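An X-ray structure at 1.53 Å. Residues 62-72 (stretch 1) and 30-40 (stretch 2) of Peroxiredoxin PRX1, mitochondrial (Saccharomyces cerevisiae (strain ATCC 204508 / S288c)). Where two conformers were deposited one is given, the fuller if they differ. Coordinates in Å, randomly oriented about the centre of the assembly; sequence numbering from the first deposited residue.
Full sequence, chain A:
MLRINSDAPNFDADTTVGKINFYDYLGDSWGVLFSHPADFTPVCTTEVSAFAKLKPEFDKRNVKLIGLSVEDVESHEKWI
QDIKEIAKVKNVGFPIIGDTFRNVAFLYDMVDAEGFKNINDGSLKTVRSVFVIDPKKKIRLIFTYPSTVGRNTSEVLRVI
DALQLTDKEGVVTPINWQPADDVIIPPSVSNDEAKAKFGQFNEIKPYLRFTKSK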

ATOM      1  N   ASN A  62      -3.634  -9.435   7.580  1.00 14.17           N
ATOM      2  CA  ASN A  62      -3.815  -8.326   8.507  1.00 11.05           C
ATOM      3  C   ASN A  62      -3.488  -6.970   7.862  1.00 11.05           C
ATOM      4  O   ASN A  62      -2.854  -6.174   8.434  1.00 12.17           O
ATOM      5  CB  ASN A  62      -3.027  -8.491   9.804  1.00 14.38           C
ATOM      6  CG  ASN A  62      -3.454  -7.532  10.860  1.00 17.73           C
ATOM      7  OD1 ASN A  62      -4.589  -7.201  10.961  1.00 19.30           O
ATOM      8  ND2 ASN A  62      -2.507  -7.096  11.663  1.00 24.60           N
ATOM      9  N   VAL A  63      -3.942  -6.795   6.635  1.00 11.03           N
ATOM     10  CA  VAL A  63      -3.765  -5.568   5.890  1.00 11.80           C
ATOM     11  C   VAL A  63      -5.128  -4.929   5.553  1.00 11.04           C
ATOM     12  O   VAL A  63      -5.955  -5.563   5.036  1.00 12.56           O
ATOM     13  CB  VAL A  63      -3.031  -5.811   4.567  1.00 10.10           C
ATOM     14  CG1 VAL A  63      -2.836  -4.512   3.823  1.00 11.70           C
ATOM     15  CG2 VAL A  63      -1.694  -6.482   4.794  1.00 12.29           C
ATOM     16  N   LYS A  64      -5.274  -3.652   5.862  1.00  9.58           N
ATOM     17  CA  LYS A  64      -6.449  -2.893   5.550  1.00 12.96           C
ATOM     18  C   LYS A  64      -6.141  -1.980   4.355  1.00 12.78           C
ATOM     19  O   LYS A  64      -5.136  -1.364   4.305  1.00 11.20           O
ATOM     20  CB  LYS A  64      -6.846  -2.016   6.703  1.00 12.96           C
ATOM     21  CG  LYS A  64      -7.393  -2.791   7.865  1.00 16.76           C
ATOM     22  CD  LYS A  64      -8.040  -1.951   8.928  1.00 25.22           C
ATOM     23  CE  LYS A  64      -8.466  -2.874  10.031  1.00 33.48           C
ATOM     24  NZ  LYS A  64      -8.077  -2.449  11.370  1.00 47.23           N
ATOM     25  N   LEU A  65      -7.066  -1.964   3.412  1.00 10.22           N
ATOM     26  CA  LEU A  65      -6.981  -1.169   2.227  1.00 10.69           C
ATOM     27  C   LEU A  65      -7.726   0.135   2.429  1.00  8.81           C
ATOM     28  O   LEU A  65      -8.634   0.232   3.168  1.00  8.83           O
ATOM     29  CB  LEU A  65      -7.565  -1.924   1.019  1.00 10.70           C
ATOM     30  CG  LEU A  65      -6.931  -3.245   0.668  1.00 13.55           C
ATOM     31  CD1 LEU A  65      -7.796  -4.058  -0.254  1.00 16.11           C
ATOM     32  CD2 LEU A  65      -5.641  -2.978  -0.045  1.00 13.36           C
ATOM     33  N   ILE A  66      -7.231   1.150   1.756  1.00 11.75           N
ATOM     34  CA  ILE A  66      -7.867   2.452   1.742  1.00  8.94           C
ATOM     35  C   ILE A  66      -7.472   3.221   0.476  1.00  7.24           C
ATOM     36  O   ILE A  66      -6.363   3.347   0.169  1.00  8.33           O
ATOM     37  CB  ILE A  66      -7.639   3.253   3.021  1.00 11.51           C
ATOM     38  CG1 ILE A  66      -8.458   4.504   2.997  1.00 11.90           C
ATOM     39  CG2 ILE A  66      -6.174   3.533   3.234  1.00 11.69           C
ATOM     40  CD1 ILE A  66      -8.723   5.046   4.376  1.00 16.10           C
ATOM     41  N   GLY A  67      -8.478   3.681  -0.196  1.00  7.31           N
ATOM     42  CA  GLY A  67      -8.287   4.361  -1.402  1.00  7.08           C
ATOM     43  C   GLY A  67      -8.376   5.925  -1.294  1.00  8.58           C
ATOM     44  O   GLY A  67      -8.992   6.376  -0.370  1.00 10.44           O
ATOM     45  N   LEU A  68      -7.693   6.803  -2.060  0.60  7.23           N
ATOM     46  CA  LEU A  68      -7.839   8.191  -2.014  0.60  8.45           C
ATOM     47  C   LEU A  68      -8.034   8.560  -3.459  0.60 11.37           C
ATOM     48  O   LEU A  68      -7.385   8.165  -4.315  0.60  9.40           O
ATOM     49  CB  LEU A  68      -6.545   8.831  -1.475  0.60  8.93           C
ATOM     50  CG  LEU A  68      -6.455  10.343  -1.435  0.60 10.38           C
ATOM     51  CD1 LEU A  68      -5.332  10.754  -0.530  0.60 27.55           C
ATOM     52  CD2 LEU A  68      -6.145  10.877  -2.818  0.60  8.66           C
ATOM     53  N   SER A  69      -8.987   9.470  -3.644  1.00 10.14           N
ATOM     54  CA  SER A  69      -9.296  10.043  -4.932  1.00  7.68           C
ATOM     55  C   SER A  69      -9.741  11.503  -4.714  1.00 10.88           C
ATOM     56  O   SER A  69     -10.443  11.754  -3.796  1.00  8.93           O
ATOM     57  CB  SER A  69     -10.349   9.274  -5.678  1.00 14.49           C
ATOM     58  OG  SER A  69     -10.539   9.855  -6.897  1.00 12.80           O
ATOM     59  N   VAL A  70      -9.333  12.423  -5.598  1.00 10.98           N
ATOM     60  CA  VAL A  70      -9.690  13.784  -5.463  1.00 11.68           C
ATOM     61  C   VAL A  70     -11.019  14.217  -5.964  1.00 14.62           C
ATOM     62  O   VAL A  70     -11.110  14.911  -6.887  1.00 16.45           O
ATOM     63  CB  VAL A  70      -8.561  14.645  -6.061  1.00 12.74           C
ATOM     64  CG1 VAL A  70      -8.770  16.113  -5.774  1.00 20.24           C
ATOM     65  CG2 VAL A  70      -7.236  14.169  -5.556  1.00 18.75           C
ATOM     66  N   GLU A  71     -12.025  13.761  -5.262  1.00 13.16           N
ATOM     67  CA  GLU A  71     -13.413  14.083  -5.487  1.00 11.33           C
ATOM     68  C   GLU A  71     -14.158  13.925  -4.162  1.00 11.90           C
ATOM     69  O   GLU A  71     -13.634  13.467  -3.243  1.00 13.21           O
ATOM     70  CB  GLU A  71     -14.078  13.190  -6.564  1.00 16.76           C
ATOM     71  CG  GLU A  71     -13.313  13.065  -7.833  1.00 32.91           C
ATOM     72  CD  GLU A  71     -14.162  13.040  -9.093  1.00 45.25           C
ATOM     73  OE1 GLU A  71     -13.669  12.763 -10.168  1.00 31.03           O
ATOM     74  OE2 GLU A  71     -15.359  13.258  -8.982  1.00 52.06           O
ATOM     75  N   ASP A  72     -15.397  14.365  -4.135  1.00 10.64           N
ATOM     76  CA  ASP A  72     -16.211  14.246  -2.945  1.00 12.63           C
ATOM     77  C   ASP A  72     -16.753  12.834  -2.714  1.00 15.10           C
ATOM     78  O   ASP A  72     -16.701  12.035  -3.558  1.00 13.84           O
ATOM     79  CB  ASP A  72     -17.296  15.341  -2.884  1.00 21.36           C
ATOM     80  CG  ASP A  72     -18.326  15.242  -3.984  1.00 31.33           C
ATOM     81  OD1 ASP A  72     -18.632  14.213  -4.488  1.00 19.07           O
ATOM     82  OD2 ASP A  72     -18.825  16.294  -4.325  1.00 38.53           O
TER
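Stretch 2, residues 30-40: WGVLFSHPADF

Stretch 2 lies beside stretch 1 as a neighbouring parallel β-strand, joined to it by a regular ladder of backbone hydrogen bonds that gives way, where the ladder ends, to polar side-chain contacts. The strand of each stretch is extended, and the two run the same way, their axes 21° apart (signed crossing angle -21°) and 4.4 Å apart at closest approach. The register pairs Val 63 with Trp 30, Leu 65 with Val 32, Gly 67 with Phe 34 and Leu 68 with Ser 35, with CA atoms of each pair 4.5 to 5.0 Å apart.

Within the ladder, Trp 30, Val 32 and Phe 34 each bond to the residues before and after the one they face, as in parallel strands; the end residues Asn 62 and His 36 make one bond each. Trp 30 N donates to Asn 62 O (2.8 Å), while Trp 30 O accepts from Lys 64 N (2.9 Å). Val 32 N then donates to Lys 64 O and Ile 66 N to Val 32 O, both at 3.1 Å. Further along, Leu 68 N to Phe 34 O and His 36 N to Leu 68 O are each 2.8 Å.

Side chains alternate between the sheet's faces. On one, branched Val 63 and Val 32 pack CG1 to CG2 at 3.8 Å, suiting both the extended backbone and the buried setting. On this face Gly 67 leaves room for the Phe 34 ring: its CA lies over the ring, 3.7 Å from the centroid, and a CB there would clash with Phe 34 CE2. On the other face, Leu 33 (chi1 t, chi2 p) brings CD1 within 3.7 Å of Ile 66 CG2, a close apolar contact.

Where the ladder ends, carboxylates find donors. Asp 39 N donates to Glu 71 OE1 (2.9 Å), and the hydroxyl of buried Ser 69 (OG) donates to Asp 39 OD1 (2.7 Å). Glu 71 OE2 and Asp 39 OD2 lie 4.0 Å apart despite like charge; each has its own partner elsewhere in the structure.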

ATOM      1  N   TRP A  30      -1.657  -3.685   9.124  1.00 10.79           N
ATOM      2  CA  TRP A  30      -0.826  -3.066   8.111  1.00 11.32           C
ATOM      3  C   TRP A  30      -1.856  -2.312   7.245  1.00 10.47           C
ATOM      4  O   TRP A  30      -3.015  -2.568   7.280  1.00 10.93           O
ATOM      5  CB  TRP A  30      -0.090  -4.091   7.233  1.00 12.74           C
ATOM      6  CG  TRP A  30       1.077  -4.705   7.869  1.00  9.33           C
ATOM      7  CD1 TRP A  30       1.071  -5.607   8.865  1.00 10.25           C
ATOM      8  CD2 TRP A  30       2.433  -4.516   7.519  1.00 10.63           C
ATOM      9  NE1 TRP A  30       2.338  -5.973   9.190  1.00 13.49           N
ATOM     10  CE2 TRP A  30       3.200  -5.328   8.358  1.00 11.08           C
ATOM     11  CE3 TRP A  30       3.080  -3.761   6.567  1.00 10.69           C
ATOM     12  CZ2 TRP A  30       4.575  -5.356   8.298  1.00 14.01           C
ATOM     13  CZ3 TRP A  30       4.468  -3.822   6.493  1.00 11.37           C
ATOM     14  CH2 TRP A  30       5.187  -4.603   7.353  1.00 12.90           C
ATOM     15  N   GLY A  31      -1.340  -1.402   6.454  1.00 10.05           N
ATOM     16  CA  GLY A  31      -2.153  -0.627   5.573  1.00 12.70           C
ATOM     17  C   GLY A  31      -1.574  -0.408   4.171  1.00  8.83           C
ATOM     18  O   GLY A  31      -0.424  -0.339   4.014  1.00  9.69           O
ATOM     19  N   VAL A  32      -2.466  -0.324   3.213  1.00  9.08           N
ATOM     20  CA  VAL A  32      -2.134   0.030   1.856  1.00  8.78           C
ATOM     21  C   VAL A  32      -3.011   1.243   1.468  1.00  9.73           C
ATOM     22  O   VAL A  32      -4.190   1.121   1.346  1.00  9.69           O
ATOM     23  CB  VAL A  32      -2.292  -1.132   0.864  1.00  9.89           C
ATOM     24  CG1 VAL A  32      -1.998  -0.671  -0.545  1.00  9.34           C
ATOM     25  CG2 VAL A  32      -1.354  -2.251   1.173  1.00  8.06           C
ATOM     26  N   LEU A  33      -2.366   2.399   1.311  1.00  8.56           N
ATOM     27  CA  LEU A  33      -3.053   3.582   0.895  1.00  7.82           C
ATOM     28  C   LEU A  33      -2.724   3.794  -0.603  1.00  6.41           C
ATOM     29  O   LEU A  33      -1.601   3.944  -0.931  1.00  8.67           O
ATOM     30  CB  LEU A  33      -2.655   4.780   1.732  1.00  7.23           C
ATOM     31  CG  LEU A  33      -3.080   6.192   1.382  1.00 10.15           C
ATOM     32  CD1 LEU A  33      -4.564   6.338   1.491  1.00 14.98           C
ATOM     33  CD2 LEU A  33      -2.313   7.218   2.204  1.00 13.30           C
ATOM     34  N   PHE A  34      -3.740   3.762  -1.449  1.00  6.42           N
ATOM     35  CA  PHE A  34      -3.586   3.913  -2.863  1.00  7.72           C
ATOM     36  C   PHE A  34      -4.380   5.119  -3.379  1.00 10.55           C
ATOM     37  O   PHE A  34      -5.426   5.363  -2.975  1.00  9.96           O
ATOM     38  CB  PHE A  34      -3.952   2.643  -3.647  1.00  8.77           C
ATOM     39  CG  PHE A  34      -5.305   2.059  -3.322  1.00 10.21           C
ATOM     40  CD1 PHE A  34      -5.432   1.170  -2.351  1.00 11.06           C
ATOM     41  CD2 PHE A  34      -6.417   2.421  -4.001  1.00 11.65           C
ATOM     42  CE1 PHE A  34      -6.626   0.619  -2.064  1.00 23.36           C
ATOM     43  CE2 PHE A  34      -7.640   1.863  -3.723  1.00 15.95           C
ATOM     44  CZ  PHE A  34      -7.737   0.983  -2.742  1.00 14.48           C
ATOM     45  N   SER A  35      -3.740   5.832  -4.292  1.00  7.65           N
ATOM     46  CA  SER A  35      -4.194   7.077  -4.788  1.00  7.56           C
ATOM     47  C   SER A  35      -4.618   7.148  -6.251  1.00  6.75           C
ATOM     48  O   SER A  35      -4.084   6.517  -7.049  1.00  8.16           O
ATOM     49  CB  SER A  35      -3.085   8.105  -4.557  1.00  8.83           C
ATOM     50  OG  SER A  35      -2.569   7.955  -3.284  1.00 10.53           O
ATOM     51  N   HIS A  36      -5.637   7.967  -6.480  1.00  8.04           N
ATOM     52  CA  HIS A  36      -6.204   8.214  -7.782  1.00  7.39           C
ATOM     53  C   HIS A  36      -6.480   9.691  -8.002  1.00 10.41           C
ATOM     54  O   HIS A  36      -6.924  10.335  -7.172  1.00  9.78           O
ATOM     55  CB  HIS A  36      -7.485   7.383  -7.961  1.00 10.10           C
ATOM     56  CG  HIS A  36      -7.245   5.939  -7.749  1.00 12.93           C
ATOM     57  ND1 HIS A  36      -6.792   5.113  -8.733  1.00 16.56           N
ATOM     58  CD2 HIS A  36      -7.356   5.176  -6.649  1.00 21.52           C
ATOM     59  CE1 HIS A  36      -6.584   3.920  -8.235  1.00 15.21           C
ATOM     60  NE2 HIS A  36      -6.933   3.927  -6.980  1.00 18.75           N
ATOM     61  N   PRO A  37      -6.176  10.183  -9.213  1.00  7.84           N
ATOM     62  CA  PRO A  37      -6.420  11.589  -9.508  1.00  9.85           C
ATOM     63  C   PRO A  37      -7.909  11.990  -9.584  1.00 12.89           C
ATOM     64  O   PRO A  37      -8.229  13.074  -9.287  1.00 13.25           O
ATOM     65  CB  PRO A  37      -5.707  11.824 -10.851  1.00 10.92           C
ATOM     66  CG  PRO A  37      -4.756  10.710 -10.982  1.00 11.61           C
ATOM     67  CD  PRO A  37      -5.373   9.559 -10.283  1.00 10.40           C
ATOM     68  N   ALA A  38      -8.740  11.083 -10.044  1.00  9.45           N
ATOM     69  CA  ALA A  38     -10.147  11.366 -10.249  1.00  9.00           C
ATOM     70  C   ALA A  38     -10.980  10.100 -10.277  1.00 12.97           C
ATOM     71  O   ALA A  38     -10.467   9.063 -10.452  1.00 13.12           O
ATOM     72  CB  ALA A  38     -10.317  12.078 -11.557  1.00 13.31           C
ATOM     73  N   ASP A  39     -12.285  10.231 -10.105  1.00 10.62           N
ATOM     74  CA  ASP A  39     -13.183   9.117 -10.187  1.00 11.24           C
ATOM     75  C   ASP A  39     -13.575   8.919 -11.649  1.00 12.90           C
ATOM     76  O   ASP A  39     -13.372   9.740 -12.426  1.00 11.18           O
ATOM     77  CB  ASP A  39     -14.485   9.372  -9.379  1.00  8.92           C
ATOM     78  CG  ASP A  39     -14.268   9.455  -7.888  1.00 11.91           C
ATOM     79  OD1 ASP A  39     -13.141   9.390  -7.487  1.00 13.03           O
ATOM     80  OD2 ASP A  39     -15.250   9.644  -7.197  1.00 13.08           O
ATOM     81  N   PHE A  40     -14.160   7.783 -11.947  1.00 10.19           N
ATOM     82  CA  PHE A  40     -14.681   7.472 -13.291  1.00  8.75           C
ATOM     83  C   PHE A  40     -13.640   7.566 -14.385  1.00 10.92           C
ATOM     84  O   PHE A  40     -13.898   7.993 -15.423  1.00 12.70           O
ATOM     85  CB  PHE A  40     -15.911   8.352 -13.606  1.00 10.64           C
ATOM     86  CG  PHE A  40     -17.011   8.244 -12.589  1.00 13.08           C
ATOM     87  CD1 PHE A  40     -17.842   7.178 -12.588  1.00 12.16           C
ATOM     88  CD2 PHE A  40     -17.191   9.201 -11.653  1.00 11.27           C
ATOM     89  CE1 PHE A  40     -18.830   7.072 -11.685  1.00 13.23           C
ATOM     90  CE2 PHE A  40     -18.191   9.084 -10.737  1.00 14.91           C
ATOM     91  CZ  PHE A  40     -18.997   8.010 -10.753  1.00 12.65           C
TER